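Local coordinates for putative sugar ABC transporter, substrate-binding protein (Clostridium phytofermentans, PDB 4WZZ) that binds L-rhamnose between its two lobes and probably delivers the sugar to an ABC transporter as its solute-binding component, at residues Ile60-Gly65 and Ser141-Thr146; Asn66-Lys71 and Ile300-Leu305. All coordinates share one frame; numbering follows the deposited sequence.

Interaction 1 (Ile60-Gly65 and Ser141-Thr146). With RAM (alpha-L-rhamnopyranose), chain B.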
ATOM      1  N   ILE A  60      -3.671 -13.151   1.819  1.00 14.82           N
ATOM      2  CA  ILE A  60      -2.313 -13.352   1.362  1.00 15.20           C
ATOM      3  C   ILE A  60      -1.711 -11.982   1.172  1.00 13.78           C
ATOM      4  O   ILE A  60      -2.087 -11.255   0.253  1.00 13.75           O
ATOM      5  CB  ILE A  60      -2.276 -14.127   0.038  1.00 15.92           C
ATOM      6  CG1 ILE A  60      -2.913 -15.503   0.235  1.00 16.15           C
ATOM      7  CG2 ILE A  60      -0.839 -14.289  -0.406  1.00 17.53           C
ATOM      8  CD1 ILE A  60      -3.145 -16.280  -1.072  1.00 16.99           C
ATOM      9  N   VAL A  61      -0.847 -11.581   2.092  1.00 13.25           N
ATOM     10  CA  VAL A  61      -0.253 -10.258   1.997  1.00 12.56           C
ATOM     11  C   VAL A  61       0.917 -10.302   1.003  1.00 12.45           C
ATOM     12  O   VAL A  61       1.208 -11.341   0.448  1.00 12.94           O
ATOM     13  CB  VAL A  61       0.206  -9.747   3.381  1.00 12.15           C
ATOM     14  CG1 VAL A  61      -0.970  -9.624   4.312  1.00 13.18           C
ATOM     15  CG2 VAL A  61       1.244 -10.666   3.986  1.00 14.02           C
ATOM     16  N   LYS A  62       1.585  -9.176   0.769  1.00 13.54           N
ATOM     17  CA  LYS A  62       2.684  -9.170  -0.189  1.00 11.89           C
ATOM     18  C   LYS A  62       3.848 -10.038   0.290  1.00 12.00           C
ATOM     19  O   LYS A  62       4.449 -10.774  -0.475  1.00 13.67           O
ATOM     20  CB  LYS A  62       3.226  -7.757  -0.382  1.00 11.32           C
ATOM     21  CG  LYS A  62       2.473  -6.828  -1.286  1.00 11.37           C
ATOM     22  CD  LYS A  62       3.394  -5.613  -1.595  1.00 12.08           C
ATOM     23  CE  LYS A  62       2.761  -4.655  -2.543  1.00 11.59           C
ATOM     24  NZ  LYS A  62       3.641  -3.474  -2.747  1.00 10.73           N
ATOM     25  N   SER A  63       4.206  -9.916   1.563  1.00 11.73           N
ATOM     26  CA  SER A  63       5.426 -10.545   2.041  1.00 11.89           C
ATOM     27  C   SER A  63       5.581 -10.552   3.549  1.00 11.83           C
ATOM     28  O   SER A  63       4.987  -9.739   4.259  1.00 14.54           O
ATOM     29  CB  SER A  63       6.653  -9.855   1.438  1.00 13.77           C
ATOM     30  OG  SER A  63       6.719  -8.481   1.836  1.00 14.48           O
ATOM     31  N   ALA A  64       6.416 -11.477   4.006  1.00 12.28           N
ATOM     32  CA  ALA A  64       6.874 -11.530   5.399  1.00 12.40           C
ATOM     33  C   ALA A  64       7.812 -10.367   5.707  1.00 11.90           C
ATOM     34  O   ALA A  64       8.382  -9.770   4.807  1.00 16.33           O
ATOM     35  CB  ALA A  64       7.606 -12.831   5.642  1.00 15.99           C
ATOM     36  N   GLY A  65       7.971 -10.087   6.996  1.00 11.96           N
ATOM     37  CA  GLY A  65       9.023  -9.204   7.448  1.00 15.39           C
ATOM     38  C   GLY A  65       8.657  -7.749   7.251  1.00 18.59           C
ATOM     39  O   GLY A  65       9.539  -6.900   7.199  1.00 21.04           O
ATOM     40  N   SER A 141      -9.122  -8.381  -3.925  1.00 18.66           N
ATOM     41  CA  SER A 141      -7.758  -7.894  -3.835  1.00 17.57           C
ATOM     42  C   SER A 141      -7.766  -6.667  -2.935  1.00 18.73           C
ATOM     43  O   SER A 141      -8.775  -5.966  -2.864  1.00 18.24           O
ATOM     44  CB  SER A 141      -7.257  -7.589  -5.249  1.00 20.80           C
ATOM     45  OG  SER A 141      -5.943  -7.108  -5.266  1.00 22.33           O
ATOM     46  N   LEU A 142      -6.653  -6.431  -2.229  1.00 16.26           N
ATOM     47  CA  LEU A 142      -6.480  -5.243  -1.397  1.00 18.72           C
ATOM     48  C   LEU A 142      -5.031  -4.776  -1.477  1.00 13.67           C
ATOM     49  O   LEU A 142      -4.136  -5.569  -1.779  1.00 14.55           O
ATOM     50  CB  LEU A 142      -6.863  -5.471   0.076  1.00 14.39           C
ATOM     51  CG  LEU A 142      -5.876  -6.211   0.987  1.00 14.45           C
ATOM     52  CD1 LEU A 142      -6.314  -6.149   2.443  1.00 15.15           C
ATOM     53  CD2 LEU A 142      -5.720  -7.657   0.551  1.00 17.04           C
ATOM     54  N   ASP A 143      -4.824  -3.491  -1.186  1.00 12.92           N
ATOM     55  CA  ASP A 143      -3.482  -2.890  -1.015  1.00 13.04           C
ATOM     56  C   ASP A 143      -2.758  -2.742  -2.344  1.00 13.04           C
ATOM     57  O   ASP A 143      -2.306  -1.645  -2.705  1.00 13.82           O
ATOM     58  CB  ASP A 143      -2.648  -3.714  -0.026  1.00 12.27           C
ATOM     59  CG  ASP A 143      -1.278  -3.126   0.230  1.00 12.05           C
ATOM     60  OD1 ASP A 143      -1.176  -1.905   0.464  1.00 10.86           O
ATOM     61  OD2 ASP A 143      -0.318  -3.913   0.212  1.00 10.91           O
ATOM     62  N   SER A 144      -2.631  -3.847  -3.062  1.00 13.23           N
ATOM     63  CA  SER A 144      -1.974  -3.868  -4.363  1.00 13.18           C
ATOM     64  C   SER A 144      -2.799  -4.770  -5.284  1.00 14.31           C
ATOM     65  O   SER A 144      -3.026  -5.947  -4.990  1.00 14.83           O
ATOM     66  CB  SER A 144      -0.536  -4.382  -4.207  1.00 16.77           C
ATOM     67  OG  SER A 144       0.144  -4.448  -5.452  1.00 14.57           O
ATOM     68  N   ALA A 145      -3.273  -4.205  -6.384  1.00 15.76           N
ATOM     69  CA  ALA A 145      -4.307  -4.873  -7.179  1.00 16.41           C
ATOM     70  C   ALA A 145      -3.773  -6.001  -8.061  1.00 17.66           C
ATOM     71  O   ALA A 145      -2.738  -5.859  -8.723  1.00 17.11           O
ATOM     72  CB  ALA A 145      -5.041  -3.844  -8.046  1.00 17.05           C
ATOM     73  N   THR A 146      -4.512  -7.110  -8.096  1.00 17.64           N
ATOM     74  CA  THR A 146      -4.393  -8.054  -9.190  1.00 20.58           C
ATOM     75  C   THR A 146      -5.117  -7.404 -10.352  1.00 23.04           C
ATOM     76  O   THR A 146      -5.849  -6.433 -10.167  1.00 24.69           O
ATOM     77  CB  THR A 146      -5.131  -9.368  -8.932  1.00 25.12           C
ATOM     78  OG1 THR A 146      -6.520  -9.082  -8.711  1.00 31.60           O
ATOM     79  CG2 THR A 146      -4.557 -10.072  -7.723  1.00 24.91           C
TER
HETATM   80  C1  RAM B 401       4.679  -1.408   1.869  1.00  9.99           C
HETATM   81  C2  RAM B 401       3.946  -2.333   0.904  1.00  9.31           C
HETATM   82  C3  RAM B 401       2.471  -1.963   0.748  1.00  9.34           C
HETATM   83  C4  RAM B 401       2.302  -0.468   0.505  1.00  8.93           C
HETATM   84  C5  RAM B 401       3.058   0.334   1.562  1.00  6.38           C
HETATM   85  C6  RAM B 401       2.996   1.828   1.289  1.00  7.27           C
HETATM   86  O1  RAM B 401       4.250  -1.676   3.158  1.00 14.55           O
HETATM   87  O2  RAM B 401       4.626  -2.232  -0.309  1.00  9.58           O
HETATM   88  O3  RAM B 401       1.954  -2.757  -0.316  1.00  9.79           O
HETATM   89  O4  RAM B 401       0.926  -0.134   0.526  1.00  8.74           O
HETATM   90  O5  RAM B 401       4.409  -0.043   1.605  1.00  8.18           O

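Interaction 2 (Asn66-Lys71 and Ile300-Leu305). With RAM (alpha-L-rhamnopyranose), chain B.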
ATOM      1  N   ASN A  66       7.367  -7.462   7.126  1.00 12.51           N
ATOM      2  CA  ASN A  66       6.898  -6.086   6.883  1.00 11.01           C
ATOM      3  C   ASN A  66       5.762  -5.742   7.839  1.00 11.33           C
ATOM      4  O   ASN A  66       4.655  -6.263   7.726  1.00 10.89           O
ATOM      5  CB  ASN A  66       6.409  -5.946   5.432  1.00 11.81           C
ATOM      6  CG  ASN A  66       5.931  -4.551   5.118  1.00 11.29           C
ATOM      7  OD1 ASN A  66       5.783  -3.723   6.016  1.00 13.91           O
ATOM      8  ND2 ASN A  66       5.673  -4.284   3.843  1.00 11.56           N
ATOM      9  N   PRO A  67       6.019  -4.885   8.822  1.00 10.47           N
ATOM     10  CA  PRO A  67       4.996  -4.580   9.819  1.00 10.75           C
ATOM     11  C   PRO A  67       3.698  -4.032   9.235  1.00 10.59           C
ATOM     12  O   PRO A  67       2.634  -4.264   9.822  1.00 13.80           O
ATOM     13  CB  PRO A  67       5.686  -3.546  10.736  1.00 14.87           C
ATOM     14  CG  PRO A  67       7.121  -3.721  10.504  1.00 22.58           C
ATOM     15  CD  PRO A  67       7.317  -4.255   9.130  1.00 14.88           C
ATOM     16  N   TYR A  68       3.781  -3.321   8.108  1.00 10.17           N
ATOM     17  CA  TYR A  68       2.580  -2.806   7.465  1.00 10.16           C
ATOM     18  C   TYR A  68       1.667  -3.977   7.100  1.00 10.46           C
ATOM     19  O   TYR A  68       0.457  -3.940   7.331  1.00 10.77           O
ATOM     20  CB  TYR A  68       2.954  -1.996   6.228  1.00 10.82           C
ATOM     21  CG  TYR A  68       1.789  -1.645   5.351  1.00 10.29           C
ATOM     22  CD1 TYR A  68       1.281  -2.565   4.446  1.00 10.09           C
ATOM     23  CD2 TYR A  68       1.185  -0.393   5.418  1.00 11.28           C
ATOM     24  CE1 TYR A  68       0.202  -2.253   3.627  1.00 10.35           C
ATOM     25  CE2 TYR A  68       0.092  -0.085   4.611  1.00 11.94           C
ATOM     26  CZ  TYR A  68      -0.388  -1.017   3.721  1.00 10.45           C
ATOM     27  OH  TYR A  68      -1.468  -0.705   2.916  1.00 10.85           O
ATOM     28  N   ASN A  69       2.254  -5.035   6.565  1.00 10.47           N
ATOM     29  CA  ASN A  69       1.463  -6.194   6.152  1.00 12.33           C
ATOM     30  C   ASN A  69       0.851  -6.919   7.347  1.00 11.43           C
ATOM     31  O   ASN A  69      -0.244  -7.477   7.263  1.00 12.52           O
ATOM     32  CB  ASN A  69       2.314  -7.185   5.357  1.00 10.90           C
ATOM     33  CG  ASN A  69       2.744  -6.644   4.000  1.00 10.61           C
ATOM     34  OD1 ASN A  69       2.149  -5.710   3.477  1.00 11.34           O
ATOM     35  ND2 ASN A  69       3.781  -7.227   3.431  1.00 11.20           N
ATOM     36  N   GLN A  70       1.573  -6.939   8.458  1.00 11.41           N
ATOM     37  CA  GLN A  70       1.036  -7.559   9.667  1.00 11.99           C
ATOM     38  C   GLN A  70      -0.159  -6.791  10.232  1.00 12.39           C
ATOM     39  O   GLN A  70      -1.100  -7.393  10.777  1.00 15.30           O
ATOM     40  CB  GLN A  70       2.158  -7.701  10.695  1.00 12.17           C
ATOM     41  CG  GLN A  70       3.167  -8.694  10.204  1.00 12.86           C
ATOM     42  CD  GLN A  70       4.494  -8.649  10.962  1.00 21.94           C
ATOM     43  OE1 GLN A  70       4.517  -8.651  12.189  1.00 30.05           O
ATOM     44  NE2 GLN A  70       5.601  -8.623  10.224  1.00 30.07           N
ATOM     45  N   LYS A  71      -0.131  -5.466  10.123  1.00 11.83           N
ATOM     46  CA  LYS A  71      -1.241  -4.659  10.625  1.00 13.16           C
ATOM     47  C   LYS A  71      -2.457  -4.843   9.724  1.00 13.29           C
ATOM     48  O   LYS A  71      -3.588  -4.890  10.200  1.00 13.22           O
ATOM     49  CB  LYS A  71      -0.839  -3.185  10.741  1.00 12.53           C
ATOM     50  CG  LYS A  71       0.185  -2.980  11.890  1.00 16.37           C
ATOM     51  CD  LYS A  71       0.835  -1.644  11.874  1.00 21.51           C
ATOM     52  CE  LYS A  71       2.104  -1.609  12.766  1.00 26.73           C
ATOM     53  NZ  LYS A  71       1.861  -2.141  14.142  1.00 27.46           N
ATOM     54  N   ILE A 300      -4.787  -1.157   9.359  1.00 12.66           N
ATOM     55  CA  ILE A 300      -5.696  -2.019  10.095  1.00 13.10           C
ATOM     56  C   ILE A 300      -7.109  -1.876   9.522  1.00 13.49           C
ATOM     57  O   ILE A 300      -7.804  -2.856   9.257  1.00 16.99           O
ATOM     58  CB  ILE A 300      -5.700  -1.685  11.593  1.00 14.84           C
ATOM     59  CG1 ILE A 300      -4.287  -1.815  12.156  1.00 16.16           C
ATOM     60  CG2 ILE A 300      -6.657  -2.595  12.330  1.00 17.83           C
ATOM     61  CD1 ILE A 300      -4.151  -1.334  13.565  1.00 21.01           C
ATOM     62  N   GLN A 301      -7.528  -0.633   9.310  1.00 14.78           N
ATOM     63  CA  GLN A 301      -8.826  -0.379   8.717  1.00 16.05           C
ATOM     64  C   GLN A 301      -8.898  -0.832   7.263  1.00 13.41           C
ATOM     65  O   GLN A 301      -9.974  -1.260   6.802  1.00 16.12           O
ATOM     66  CB  GLN A 301      -9.191   1.104   8.845  1.00 17.57           C
ATOM     67  CG  GLN A 301      -9.438   1.503  10.292  1.00 22.10           C
ATOM     68  CD  GLN A 301      -9.827   2.956  10.464  1.00 24.71           C
ATOM     69  OE1 GLN A 301      -9.349   3.821   9.752  1.00 24.28           O
ATOM     70  NE2 GLN A 301     -10.672   3.229  11.447  1.00 30.76           N
ATOM     71  N   LEU A 302      -7.774  -0.786   6.540  1.00 13.81           N
ATOM     72  CA  LEU A 302      -7.740  -1.327   5.183  1.00 13.74           C
ATOM     73  C   LEU A 302      -8.088  -2.806   5.288  1.00 18.42           C
ATOM     74  O   LEU A 302      -8.914  -3.331   4.528  1.00 15.05           O
ATOM     75  CB  LEU A 302      -6.376  -1.149   4.534  1.00 13.26           C
ATOM     76  CG  LEU A 302      -6.233  -1.798   3.156  1.00 12.97           C
ATOM     77  CD1 LEU A 302      -7.230  -1.187   2.164  1.00 17.08           C
ATOM     78  CD2 LEU A 302      -4.819  -1.672   2.584  1.00 12.85           C
ATOM     79  N   GLY A 303      -7.469  -3.476   6.253  1.00 13.87           N
ATOM     80  CA  GLY A 303      -7.768  -4.880   6.482  1.00 14.67           C
ATOM     81  C   GLY A 303      -9.205  -5.084   6.909  1.00 15.91           C
ATOM     82  O   GLY A 303      -9.865  -6.018   6.433  1.00 16.61           O
ATOM     83  N   ASN A 304      -9.688  -4.231   7.821  1.00 14.91           N
ATOM     84  CA  ASN A 304     -11.082  -4.300   8.268  1.00 15.97           C
ATOM     85  C   ASN A 304     -12.031  -4.245   7.073  1.00 16.78           C
ATOM     86  O   ASN A 304     -12.953  -5.049   6.961  1.00 18.37           O
ATOM     87  CB  ASN A 304     -11.480  -3.126   9.171  1.00 19.88           C
ATOM     88  CG  ASN A 304     -10.764  -3.076  10.510  1.00 16.87           C
ATOM     89  OD1 ASN A 304     -10.758  -2.010  11.130  1.00 19.29           O
ATOM     90  ND2 ASN A 304     -10.214  -4.187  10.990  1.00 19.12           N
ATOM     91  N   LEU A 305     -11.837  -3.251   6.207  1.00 15.65           N
ATOM     92  CA  LEU A 305     -12.789  -3.010   5.115  1.00 15.70           C
ATOM     93  C   LEU A 305     -12.740  -4.160   4.127  1.00 17.02           C
ATOM     94  O   LEU A 305     -13.767  -4.604   3.616  1.00 17.52           O
ATOM     95  CB  LEU A 305     -12.445  -1.695   4.406  1.00 16.79           C
ATOM     96  CG  LEU A 305     -13.310  -1.380   3.193  1.00 16.30           C
ATOM     97  CD1 LEU A 305     -14.768  -1.298   3.577  1.00 19.67           C
ATOM     98  CD2 LEU A 305     -12.844  -0.086   2.559  1.00 22.25           C
TER
HETATM   99  C1  RAM B 401       4.679  -1.408   1.869  1.00  9.99           C
HETATM  100  C2  RAM B 401       3.946  -2.333   0.904  1.00  9.31           C
HETATM  101  C3  RAM B 401       2.471  -1.963   0.748  1.00  9.34           C
HETATM  102  C4  RAM B 401       2.302  -0.468   0.505  1.00  8.93           C
HETATM  103  C5  RAM B 401       3.058   0.334   1.562  1.00  6.38           C
HETATM  104  C6  RAM B 401       2.996   1.828   1.289  1.00  7.27           C
HETATM  105  O1  RAM B 401       4.250  -1.676   3.158  1.00 14.55           O
HETATM  106  O2  RAM B 401       4.626  -2.232  -0.309  1.00  9.58           O
HETATM  107  O3  RAM B 401       1.954  -2.757  -0.316  1.00  9.79           O
HETATM  108  O4  RAM B 401       0.926  -0.134   0.526  1.00  8.74           O
HETATM  109  O5  RAM B 401       4.409  -0.043   1.605  1.00  8.18           O

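Interaction 1 (Ile60-Gly65 and Ser141-Thr146)
K62 and S144 have the closest CA atoms of the two segments, 8.2 Å apart, and no hydrogen bond joins the segments directly. Side chains and the bound rhamnose bridge the gap. The side chain of K62 leaves the backbone toward 141-146 and is extended beyond CG. Its CE rests on S144 CB at 3.7 Å, a plain carbon contact. The same carbon lies 4.2 Å from D143 OD2, so the end of the lysine chain also comes near the carboxylate. The charged ends do not pair, since K62 NZ and D143 OD2 are 5.0 Å apart. They meet instead on the sugar. K62 NZ donates to RAM O2 at 2.9 Å and more weakly to RAM O3. With CG anti to its backbone N (chi1 -178°), D143 presents both carboxylate oxygens to neighbouring hydroxyls: RAM O4 donates to OD1 at 2.7 Å and RAM O3 to OD2 at 2.6 Å. RAM O3 is thus gripped from both segments, donating a hydrogen bond to D143 and accepting a weak one from K62. The nearby positive charge would be expected to polarise this hydroxyl. K62 NZ is also bonded to N192 OD1, and D143 OD1 to Y68 OH and Q157 NE2. S144 OG is hydrogen-bonded to A119 O and N192 N, consistent with a fixed position for S144. S141 OG accepts from T146 N across the turn that carries D143. Segment 60-65 leaves strand 56-60 and leads to helix 67-82; segment 141-146 leaves strand 138-142. Strand 114-117 lies between these two parallel strands, and helix 97-110 packs against I60.

Interaction 2 (Asn66-Lys71 and Ile300-Leu305)
Y68 and L302 meet where the end of the phenol comes against a leucine methyl, Y68 OH lying 3.5 Å from L302 CD2. The two side chains cross at about a right angle. Y68 has CG anti to the backbone N (chi1 169°), which carries the ring off helix 67-82 and over the sugar. One ring face covers rhamnose, with RAM C5 4.1 Å above the plane and over the ring centre. The sugar ring lies over the aromatic face, consistent with C-H groups directed at it, as is common in carbohydrate sites. Y68 OH is hydrogen-bonded to W297 NE1 as well as to D143, and these bonds hold the phenol end in place.

N66 caps the start of the same helix. Its OD1 accepts from Y68 N at 2.9 Å, with the donor 44° out of the carbonyl plane. The other end of the amide serves the ligand: ND2 donates to RAM O1 at 3.0 Å in a nearly straight bond (167°). One amide therefore ties the helix start to the sugar.

K71 and I300 make the second point of contact. They touch near the base of the lysine, K71 CB 4.0 Å from I300 CG1; the rest of K71 leads away. Beside this, I300 CA directs a C-H at K71 O over 3.6 Å.

No hydrogen bond crosses between 66-71 and 300-305; just beyond, N304 ND2 bonds to G75 O of helix 67-82. The join is mostly apolar, while the polar groups of N66 and Y68 are spent on the helix start, the sugar and residues around it.

In the fold
Interactions 1 and 2 have centres about 10 Å apart and touch through two probable hydrogen bonds, one of them S63 O to N69 ND2. Their segments alternate along the chain: 60-65, 66-71, 141-146, then 300-305. The first two are consecutive, so the loop after strand 56-60 runs straight into helix 67-82. Interaction 1 sits at the ends of strands of the eight-stranded mixed sheet, and interaction 2 joins helix 67-82 to helix 299-315. Both contribute to the rhamnose pocket, which T249 and D222, from the part built on the four-stranded parallel sheet, help complete.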